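Local structure of protein FimX (Pseudomonas aeruginosa PAO1, 3HV8) at residues F37-S42 against M259-S264. The protein contains an EAL domain, the TIM-barrel-like module of a bacterial signalling protein, which in this model holds one bound C2E molecule. Residues are numbered along the deposited sequence; the frame is centred on the assembly and turned at random.
Sequences FQPVIS and MDYDFS. With C2E (9,9'-[(2R,3R,3aS,5S,7aR,9R,10R,10aS,12S,14aR)-3,5,10,12-tetrahydroxy-5,12-dioxidooctahydro-2H,7H-difuro[3,2-d:3',2'-j][1,3,7,9,2,8]tetraoxadiphosphacyclododecine-2,9-diyl]bis(2-amino-1,9-dihydro-6H-purin-6-one)), chain B.
Phe37, Pro39 and Ile41 pack against Met259, Tyr261 and Phe263 in an apolar contact, without hydrogen bonds between the two segments, in which the C-terminal tail runs alongside the strand 33-42 of the barrel-like EAL fold. The two segments run in nearly the same direction, their end-to-end vectors 6° apart, and their CA atoms pair Phe37 with Met259, Pro39 with Tyr261 and Ile41 with Phe263. At the first pair, the Met259 side chain lies over one face of the Phe37 ring: its CG sits 4.1 Å from the ring centroid in a CH-pi contact, and its SD 4.4 Å from it, a Met-aromatic contact. A bend at chi3 carries CE on over the rim of the same ring near CE1 and CZ. Met259 also touches Thr105 and Leu107 of strand 105-110, which is separated from strand 33-42 by strand 49-58. Pro39 forms the middle of the contact. Its CG stands over a face of the Tyr261 ring, 4.0 Å from the centroid, while its CB also meets Phe263 CZ at 3.7 Å, so the proline packs against both aromatic side chains, which also touch each other. Tyr261 has CG anti to its backbone N (chi1 -172°), which directs the ring across Pro39 and on to Ile41, whose CG1 and CD1 approach CE1 and the phenol end. Tyr261 CD1 in turn covers the centre of one Phe263 face. Tyr51 of strand 49-58 ties the tail down further, its OH hydrogen-bonded to Tyr261 N and its ring edge-to-face with Phe263. Gln38 points away from the tail into the ligand pocket, where its NE2 donates to N7 of C2E at 3.1 Å (161°) and also bonds Gln253 O. On the tail side, the carbonyl O of Val40 meets the edge of the Phe263 ring near its plane, 3.6 Å from CE1.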
loop_
_atom_site.group_PDB
_atom_site.type_symbol
_atom_site.label_atom_id
_atom_site.label_comp_id
_atom_site.label_asym_id
_atom_site.label_seq_id
_atom_site.Cartn_x
_atom_site.Cartn_y
_atom_site.Cartn_z
ATOM N N PHE A 37 9.723 0.248 6.072
ATOM C CA PHE A 37 9.343 -0.942 5.328
ATOM C C PHE A 37 8.731 -1.938 6.275
ATOM O O PHE A 37 9.308 -2.238 7.316
ATOM C CB PHE A 37 10.585 -1.527 4.656
ATOM C CG PHE A 37 11.286 -0.543 3.766
ATOM C CD1 PHE A 37 10.886 -0.374 2.451
ATOM C CD2 PHE A 37 12.319 0.238 4.256
ATOM C CE1 PHE A 37 11.503 0.558 1.635
ATOM C CE2 PHE A 37 12.945 1.170 3.445
ATOM C CZ PHE A 37 12.538 1.324 2.131
ATOM N N GLN A 38 7.545 -2.433 5.944
ATOM C CA GLN A 38 6.903 -3.444 6.773
ATOM C C GLN A 38 6.619 -4.681 5.943
ATOM O O GLN A 38 5.870 -4.622 4.968
ATOM C CB GLN A 38 5.617 -2.913 7.416
ATOM C CG GLN A 38 4.985 -3.944 8.350
ATOM C CD GLN A 38 3.774 -3.435 9.087
ATOM O OE1 GLN A 38 3.125 -2.469 8.674
ATOM N NE2 GLN A 38 3.456 -4.084 10.205
ATOM N N PRO A 39 7.201 -5.821 6.328
ATOM C CA PRO A 39 7.082 -7.006 5.472
ATOM C C PRO A 39 5.650 -7.507 5.384
ATOM O O PRO A 39 4.863 -7.382 6.332
ATOM C CB PRO A 39 7.990 -8.041 6.165
ATOM C CG PRO A 39 8.015 -7.589 7.594
ATOM C CD PRO A 39 8.025 -6.076 7.526
ATOM N N VAL A 40 5.319 -8.045 4.210
ATOM C CA VAL A 40 4.039 -8.680 3.940
ATOM C C VAL A 40 4.356 -10.152 3.689
ATOM O O VAL A 40 5.135 -10.489 2.797
ATOM C CB VAL A 40 3.332 -8.021 2.709
ATOM C CG1 VAL A 40 2.034 -8.719 2.376
ATOM C CG2 VAL A 40 3.076 -6.524 2.981
ATOM N N ILE A 41 3.752 -11.020 4.491
ATOM C CA ILE A 41 4.153 -12.421 4.559
ATOM C C ILE A 41 3.203 -13.324 3.757
ATOM O O ILE A 41 1.988 -13.255 3.935
ATOM C CB ILE A 41 4.229 -12.858 6.053
ATOM C CG1 ILE A 41 5.549 -12.386 6.681
ATOM C CG2 ILE A 41 4.136 -14.360 6.182
ATOM C CD1 ILE A 41 5.662 -10.889 6.861
ATOM N N SER A 42 3.770 -14.159 2.881
ATOM C CA SER A 42 3.003 -15.155 2.116
ATOM C C SER A 42 2.687 -16.356 2.990
ATOM O O SER A 42 3.586 -16.894 3.652
ATOM C CB SER A 42 3.786 -15.635 0.879
ATOM O OG SER A 42 3.157 -16.764 0.270
ATOM N N MET A 259 15.161 -3.315 5.264
ATOM C CA MET A 259 14.548 -4.524 4.733
ATOM C C MET A 259 15.404 -5.738 5.071
ATOM O O MET A 259 16.169 -6.222 4.234
ATOM C CB MET A 259 14.373 -4.421 3.218
ATOM C CG MET A 259 13.243 -3.489 2.782
ATOM S SD MET A 259 13.106 -3.347 0.979
ATOM C CE MET A 259 14.374 -2.133 0.638
ATOM N N ASP A 260 15.284 -6.228 6.298
ATOM C CA ASP A 260 16.056 -7.409 6.688
ATOM C C ASP A 260 15.213 -8.494 7.350
ATOM O O ASP A 260 15.699 -9.262 8.178
ATOM C CB ASP A 260 17.299 -7.044 7.528
ATOM C CG ASP A 260 17.011 -6.025 8.610
ATOM O OD1 ASP A 260 15.834 -5.850 8.976
ATOM O OD2 ASP A 260 17.973 -5.399 9.105
ATOM N N TYR A 261 13.948 -8.566 6.955
ATOM C CA TYR A 261 13.061 -9.620 7.416
ATOM C C TYR A 261 13.495 -10.948 6.811
ATOM O O TYR A 261 13.871 -11.019 5.640
ATOM C CB TYR A 261 11.604 -9.324 7.024
ATOM C CG TYR A 261 10.611 -10.270 7.636
ATOM C CD1 TYR A 261 10.050 -11.307 6.893
ATOM C CD2 TYR A 261 10.242 -10.148 8.980
ATOM C CE1 TYR A 261 9.146 -12.177 7.458
ATOM C CE2 TYR A 261 9.342 -11.020 9.550
ATOM C CZ TYR A 261 8.800 -12.032 8.792
ATOM O OH TYR A 261 7.899 -12.905 9.355
ATOM N N ASP A 262 13.435 -11.999 7.620
ATOM C CA ASP A 262 13.746 -13.338 7.159
ATOM C C ASP A 262 12.479 -14.005 6.633
ATOM O O ASP A 262 11.708 -14.574 7.404
ATOM C CB ASP A 262 14.340 -14.151 8.314
ATOM C CG ASP A 262 14.936 -15.463 7.859
ATOM O OD1 ASP A 262 14.920 -15.730 6.640
ATOM O OD2 ASP A 262 15.418 -16.226 8.724
ATOM N N PHE A 263 12.259 -13.930 5.320
ATOM C CA PHE A 263 11.067 -14.523 4.713
ATOM C C PHE A 263 11.176 -16.045 4.615
ATOM O O PHE A 263 10.167 -16.752 4.582
ATOM C CB PHE A 263 10.805 -13.936 3.319
ATOM C CG PHE A 263 10.407 -12.481 3.326
ATOM C CD1 PHE A 263 9.067 -12.106 3.358
ATOM C CD2 PHE A 263 11.370 -11.488 3.277
ATOM C CE1 PHE A 263 8.707 -10.773 3.360
ATOM C CE2 PHE A 263 11.014 -10.151 3.278
ATOM C CZ PHE A 263 9.681 -9.797 3.319
ATOM N N SER A 264 12.406 -16.546 4.565
ATOM C CA SER A 264 12.642 -17.977 4.413
ATOM C C SER A 264 12.026 -18.759 5.567
ATOM O O SER A 264 12.428 -18.601 6.720
ATOM C CB SER A 264 14.143 -18.271 4.327
ATOM O OG SER A 264 14.754 -18.199 5.602
HETATM P P1 C2E B . -2.626 2.533 6.204
HETATM O O2P C2E B . -3.398 1.487 5.275
HETATM O O1P C2E B . -3.471 2.729 7.399
HETATM O "O5'" C2E B . -1.247 1.999 6.797
HETATM C "C5'" C2E B . -1.308 1.143 7.955
HETATM C "C4'" C2E B . -1.091 1.887 9.289
HETATM O "O4'" C2E B . -1.100 0.918 10.365
HETATM C "C3'" C2E B . 0.334 2.422 9.235
HETATM O "O3'" C2E B . 0.387 3.697 9.893
HETATM C "C2'" C2E B . 1.178 1.338 9.947
HETATM O "O2'" C2E B . 2.336 1.846 10.583
HETATM C "C1'" C2E B . 0.175 0.833 10.985
HETATM N N9 C2E B . 0.389 -0.537 11.426
HETATM C C8 C2E B . 1.142 -1.505 10.806
HETATM N N7 C2E B . 0.950 -2.660 11.402
HETATM C C5 C2E B . 0.084 -2.475 12.442
HETATM C C6 C2E B . -0.466 -3.338 13.416
HETATM O O6 C2E B . -0.244 -4.550 13.441
HETATM N N1 C2E B . -1.287 -2.780 14.318
HETATM C C2 C2E B . -1.580 -1.452 14.305
HETATM N N2 C2E B . -2.432 -0.957 15.258
HETATM N N3 C2E B . -1.076 -0.639 13.406
HETATM C C4 C2E B . -0.258 -1.124 12.470
HETATM P P11 C2E B . 1.201 4.868 9.148
HETATM O O21 C2E B . 1.183 6.131 10.087
HETATM O O11 C2E B . 2.541 4.405 8.734
HETATM O O5A C2E B . 0.377 5.136 7.819
HETATM C C5A C2E B . -0.973 5.608 7.922
HETATM C C4A C2E B . -1.525 5.961 6.544
HETATM O O4A C2E B . -0.727 7.005 5.968
HETATM C C3A C2E B . -1.476 4.821 5.524
HETATM O O3A C2E B . -2.624 3.984 5.578
HETATM C C2A C2E B . -1.542 5.611 4.215
HETATM O O2A C2E B . -2.883 6.072 3.977
HETATM C C1A C2E B . -0.717 6.855 4.562
HETATM N N91 C2E B . 0.657 6.647 4.122
HETATM C C81 C2E B . 1.699 6.091 4.808
HETATM N N71 C2E B . 2.754 6.103 4.040
HETATM C C51 C2E B . 2.461 6.726 2.860
HETATM C C61 C2E B . 3.172 7.066 1.691
HETATM O O61 C2E B . 4.340 6.715 1.482
HETATM N N11 C2E B . 2.463 7.723 0.735
HETATM C C21 C2E B . 1.143 8.053 0.877
HETATM N N21 C2E B . 0.495 8.676 -0.152
HETATM N N31 C2E B . 0.462 7.723 1.943
HETATM C C41 C2E B . 1.107 7.087 2.927
#